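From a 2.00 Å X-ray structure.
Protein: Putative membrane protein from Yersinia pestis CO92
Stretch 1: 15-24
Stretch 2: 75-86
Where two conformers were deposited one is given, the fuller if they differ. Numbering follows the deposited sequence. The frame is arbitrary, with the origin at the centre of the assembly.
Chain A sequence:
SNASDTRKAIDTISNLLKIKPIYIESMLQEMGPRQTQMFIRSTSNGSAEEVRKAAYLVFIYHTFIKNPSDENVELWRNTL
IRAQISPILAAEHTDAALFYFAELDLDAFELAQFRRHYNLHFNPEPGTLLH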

# COMPACT_ATOMS: atom_id res chain seq x y z
N ASN A 15 -5.81 -4.43 -10.94
CA ASN A 15 -6.26 -5.78 -11.24
C ASN A 15 -5.94 -6.74 -10.09
O ASN A 15 -6.75 -7.61 -9.76
N LEU A 16 -4.76 -6.60 -9.48
CA LEU A 16 -4.39 -7.47 -8.36
C LEU A 16 -5.36 -7.30 -7.20
O LEU A 16 -5.86 -8.28 -6.64
N LEU A 17 -5.63 -6.05 -6.82
CA LEU A 17 -6.53 -5.79 -5.71
C LEU A 17 -8.01 -5.84 -6.10
O LEU A 17 -8.87 -5.85 -5.20
N LYS A 18 -8.33 -5.88 -7.40
CA LYS A 18 -9.71 -5.85 -7.91
C LYS A 18 -10.46 -4.61 -7.42
O LYS A 18 -11.56 -4.71 -6.87
N ILE A 19 -9.84 -3.45 -7.59
CA ILE A 19 -10.44 -2.17 -7.22
C ILE A 19 -10.31 -1.25 -8.43
O ILE A 19 -9.54 -1.51 -9.36
N LYS A 20 -11.10 -0.19 -8.44
CA LYS A 20 -11.07 0.74 -9.56
C LYS A 20 -9.73 1.47 -9.63
O LYS A 20 -9.12 1.76 -8.60
N PRO A 21 -9.28 1.82 -10.84
CA PRO A 21 -7.98 2.50 -10.98
C PRO A 21 -7.87 3.79 -10.19
O PRO A 21 -6.77 4.14 -9.77
N ILE A 22 -8.98 4.52 -9.99
CA ILE A 22 -8.94 5.79 -9.26
C ILE A 22 -8.22 5.63 -7.93
O ILE A 22 -7.55 6.56 -7.46
N TYR A 23 -8.32 4.47 -7.30
CA TYR A 23 -7.64 4.31 -6.02
C TYR A 23 -6.13 4.30 -6.17
O TYR A 23 -5.43 4.64 -5.22
N ILE A 24 -5.61 3.93 -7.34
CA ILE A 24 -4.17 3.96 -7.56
C ILE A 24 -3.72 5.35 -8.01
O ILE A 24 -2.72 5.87 -7.52
N LEU A 75 -11.89 -2.33 6.09
CA LEU A 75 -12.18 -2.35 4.66
C LEU A 75 -10.95 -2.72 3.84
O LEU A 75 -10.99 -3.63 3.01
N TRP A 76 -9.84 -1.99 4.04
CA TRP A 76 -8.64 -2.21 3.23
C TRP A 76 -7.93 -3.51 3.61
O TRP A 76 -7.34 -4.17 2.74
N ARG A 77 -7.99 -3.91 4.88
CA ARG A 77 -7.42 -5.19 5.27
C ARG A 77 -8.12 -6.34 4.55
O ARG A 77 -7.47 -7.31 4.11
N ASN A 78 -9.44 -6.27 4.44
CA ASN A 78 -10.17 -7.32 3.74
C ASN A 78 -9.85 -7.33 2.26
O ASN A 78 -9.91 -8.38 1.62
N THR A 79 -9.50 -6.16 1.69
CA THR A 79 -9.07 -6.11 0.30
C THR A 79 -7.76 -6.87 0.10
O THR A 79 -7.62 -7.64 -0.86
N LEU A 80 -6.80 -6.71 1.02
CA LEU A 80 -5.59 -7.53 0.96
C LEU A 80 -5.94 -9.00 1.05
O LEU A 80 -5.46 -9.81 0.25
N ILE A 81 -6.78 -9.36 2.02
CA ILE A 81 -7.10 -10.77 2.24
C ILE A 81 -7.78 -11.36 1.01
O ILE A 81 -7.47 -12.48 0.59
N ARG A 82 -8.71 -10.61 0.40
CA ARG A 82 -9.40 -11.10 -0.79
C ARG A 82 -8.46 -11.26 -1.98
O ARG A 82 -8.78 -12.01 -2.91
N ALA A 83 -7.32 -10.57 -1.99
CA ALA A 83 -6.29 -10.73 -3.01
C ALA A 83 -5.25 -11.78 -2.64
O ALA A 83 -4.22 -11.86 -3.32
N GLN A 84 -5.47 -12.54 -1.56
CA GLN A 84 -4.53 -13.57 -1.11
C GLN A 84 -3.19 -12.97 -0.73
O GLN A 84 -2.13 -13.57 -0.95
N ILE A 85 -3.22 -11.75 -0.20
CA ILE A 85 -2.05 -11.05 0.29
C ILE A 85 -2.12 -11.04 1.81
O ILE A 85 -3.17 -10.73 2.39
N SER A 86 -1.01 -11.39 2.47
CA SER A 86 -1.00 -11.42 3.92
C SER A 86 -1.42 -10.07 4.48
O SER A 86 -0.90 -9.03 4.05

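Packing between stretch 15-24, a helix end, a turn and the early part of a further helix, and stretch 75-86, the last turns of another helix with the loop that follows. The two backbones come closest where both helices run out, with Leu17 CA and Ala83 CA 5.6 Å apart. Here Ala83 points its CB toward the other stretch, 3.6 Å from Leu16 O, so a methyl group rests on a carbonyl near the end of the first helix.

Leu17 is the main bump on the first stretch. Its CA-to-CB bond runs sideways, but the m, t rotamer brings the end of the side chain nearer, and CD2 enters a hollow lined by three residues of the second stretch: Leu17 CD2 lies 4.1 Å from Ala83 CB, 4.3 Å from Ile85 CD1 and 4.4 Å from Leu80 CD2. Leu80 (m, t) starts with CB pointing away, and only its end returns to line this pocket. Ile85, also m, t, points toward the first stretch from the loop after the helix; Ile85 N donates to Leu80 O at 3.0 Å, a backbone bond that ties the loop back to the helix end. Leu16 (t, p) likewise leaves sideways and turns its tip inward, so that Leu16 CD2 meets Ile85 CD1 at 4.0 Å. The Ile85 tip is thus touched by both leucines.

Further along, Thr79 (m) points toward the first stretch and presents its methyl: Thr79 CG2 is 3.8 Å from Leu17 O and 3.9 Å from Ile19 CG2. Its hydroxyl is spent within its own helix, Thr79 OG1 donating to Leu75 O at 3.0 Å, which leaves the methyl to serve as the packing surface. Lys18, the first residue beyond the helix, has positive phi; its CB points toward the second stretch but its end leads away, and Lys18 NZ makes a weak 3.3 Å hydrogen bond to Asn15 O.

Ile19 (p, t) points in after this turn and reaches Trp76 with its other branch, Ile19 CD1 to Trp76 CZ3 at 3.8 Å. The indole, at chi1 -76° and chi2 96°, starts sideways and brings the CZ3-CH2-CZ2 edge of its six-membered ring up to the side chains of Ile19 and Tyr23, both of which lie at that edge, near its plane. Tyr23 (m, chi2 -85°) closes this end of the contact, Tyr23 CD1 lying 3.7 Å from Trp76 CZ2. The two rings form an offset edge-to-face pair, the edge of Trp76 toward the face of Tyr23, with planes at 67° and centroids of the Tyr23 ring and the Trp76 six-membered ring 5.7 Å apart.

No direct hydrogen bond crosses between the stretches. Water 1 supplies the polar link, donating to Leu17 O at 2.6 Å and to Thr79 O at 2.9 Å from its O atom, and so bridges two backbone carbonyls that could not bond to each other. The contact, burying 368 Å² in all, is otherwise mainly apolar.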

# COMPACT_ATOMS: atom_id res chain seq x y z
CB ASN A 15 -5.63 -6.29 -12.54
CG ASN A 15 -6.23 -5.63 -13.78
OD1 ASN A 15 -7.39 -5.20 -13.77
ND2 ASN A 15 -5.45 -5.56 -14.85
CB LEU A 16 -2.97 -7.17 -7.91
CG LEU A 16 -2.52 -7.87 -6.62
CD1 LEU A 16 -2.51 -9.38 -6.82
CD2 LEU A 16 -1.14 -7.38 -6.19
CB LEU A 17 -6.19 -4.43 -5.12
CG LEU A 17 -4.82 -4.41 -4.46
CD1 LEU A 17 -4.52 -2.99 -3.99
CD2 LEU A 17 -4.78 -5.38 -3.29
CB LYS A 18 -10.48 -7.12 -7.53
CG LYS A 18 -9.83 -8.42 -7.94
CD LYS A 18 -9.84 -8.58 -9.45
CE LYS A 18 -9.19 -9.90 -9.88
NZ LYS A 18 -8.70 -9.81 -11.29
CB ILE A 19 -9.80 -1.53 -5.96
CG1 ILE A 19 -8.33 -1.17 -6.22
CG2 ILE A 19 -9.90 -2.48 -4.75
CD1 ILE A 19 -7.58 -0.73 -4.99
CB LYS A 20 -12.21 1.75 -9.44
CG LYS A 20 -13.61 1.17 -9.62
CD LYS A 20 -14.67 2.25 -9.49
CE LYS A 20 -16.01 1.78 -10.06
NZ LYS A 20 -17.01 2.89 -10.05
CB PRO A 21 -7.89 2.78 -12.49
CG PRO A 21 -8.81 1.82 -13.12
CD PRO A 21 -9.91 1.53 -12.15
CB ILE A 22 -10.36 6.36 -9.08
CG1 ILE A 22 -10.31 7.75 -8.43
CG2 ILE A 22 -11.20 5.46 -8.21
CD1 ILE A 22 -9.73 8.81 -9.32
CB TYR A 23 -8.13 3.05 -5.33
CG TYR A 23 -9.57 3.17 -4.87
CD1 TYR A 23 -9.88 3.76 -3.66
CD2 TYR A 23 -10.62 2.72 -5.67
CE1 TYR A 23 -11.19 3.90 -3.24
CE2 TYR A 23 -11.95 2.85 -5.26
CZ TYR A 23 -12.22 3.44 -4.04
OH TYR A 23 -13.51 3.57 -3.61
CB ILE A 24 -3.77 2.89 -8.59
CG1 ILE A 24 -4.40 1.55 -8.22
CG2 ILE A 24 -2.27 2.76 -8.67
CD1 ILE A 24 -4.05 1.10 -6.88
CB LEU A 75 -12.72 -0.98 4.25
CG LEU A 75 -13.29 -0.74 2.87
CD1 LEU A 75 -14.24 0.46 2.95
CD2 LEU A 75 -12.18 -0.51 1.85
CB TRP A 76 -7.70 -1.00 3.34
CG TRP A 76 -8.27 0.11 2.50
CD1 TRP A 76 -9.06 1.15 2.91
CD2 TRP A 76 -8.15 0.22 1.08
NE1 TRP A 76 -9.41 1.94 1.82
CE2 TRP A 76 -8.87 1.37 0.69
CE3 TRP A 76 -7.50 -0.54 0.10
CZ2 TRP A 76 -8.95 1.79 -0.64
CZ3 TRP A 76 -7.59 -0.12 -1.23
CH2 TRP A 76 -8.30 1.03 -1.58
CB ARG A 77 -7.52 -5.35 6.80
CG ARG A 77 -7.03 -6.70 7.30
CD ARG A 77 -7.13 -6.85 8.85
NE ARG A 77 -6.57 -8.13 9.29
CZ ARG A 77 -7.27 -9.25 9.41
NH1 ARG A 77 -8.58 -9.26 9.19
NH2 ARG A 77 -6.66 -10.37 9.79
CB ASN A 78 -11.68 -7.17 3.96
CG ASN A 78 -12.10 -7.52 5.37
OD1 ASN A 78 -11.39 -8.23 6.09
ND2 ASN A 78 -13.28 -7.04 5.78
CB THR A 79 -8.97 -4.64 -0.16
OG1 THR A 79 -10.23 -3.99 0.08
CG2 THR A 79 -8.68 -4.51 -1.65
CB LEU A 80 -4.63 -7.17 2.09
CG LEU A 80 -3.95 -5.81 2.07
CD1 LEU A 80 -3.01 -5.71 3.29
CD2 LEU A 80 -3.20 -5.66 0.77
CB ILE A 81 -7.96 -10.92 3.51
CG1 ILE A 81 -7.11 -10.65 4.76
CG2 ILE A 81 -8.57 -12.31 3.58
CD1 ILE A 81 -7.93 -10.64 6.05
CB ARG A 82 -10.55 -10.16 -1.15
CG ARG A 82 -11.89 -10.62 -0.58
CD ARG A 82 -13.06 -9.72 -0.99
NE ARG A 82 -13.28 -8.67 -0.01
CZ ARG A 82 -12.93 -7.40 -0.18
NH1 ARG A 82 -12.36 -7.02 -1.31
NH2 ARG A 82 -13.17 -6.52 0.76
CB ALA A 83 -5.57 -9.40 -3.26
CB GLN A 84 -4.32 -14.66 -2.17
CG GLN A 84 -5.60 -15.15 -2.81
CD GLN A 84 -6.46 -15.92 -1.83
OE1 GLN A 84 -6.15 -17.05 -1.47
NE2 GLN A 84 -7.55 -15.30 -1.39
CB ILE A 85 -1.98 -9.63 -0.28
CG1 ILE A 85 -1.72 -9.69 -1.78
CG2 ILE A 85 -0.90 -8.82 0.40
CD1 ILE A 85 -1.80 -8.36 -2.42
CB SER A 86 0.38 -11.79 4.46
OG SER A 86 0.42 -11.58 5.86
O HOH W 1 -9.00 -7.65 -3.37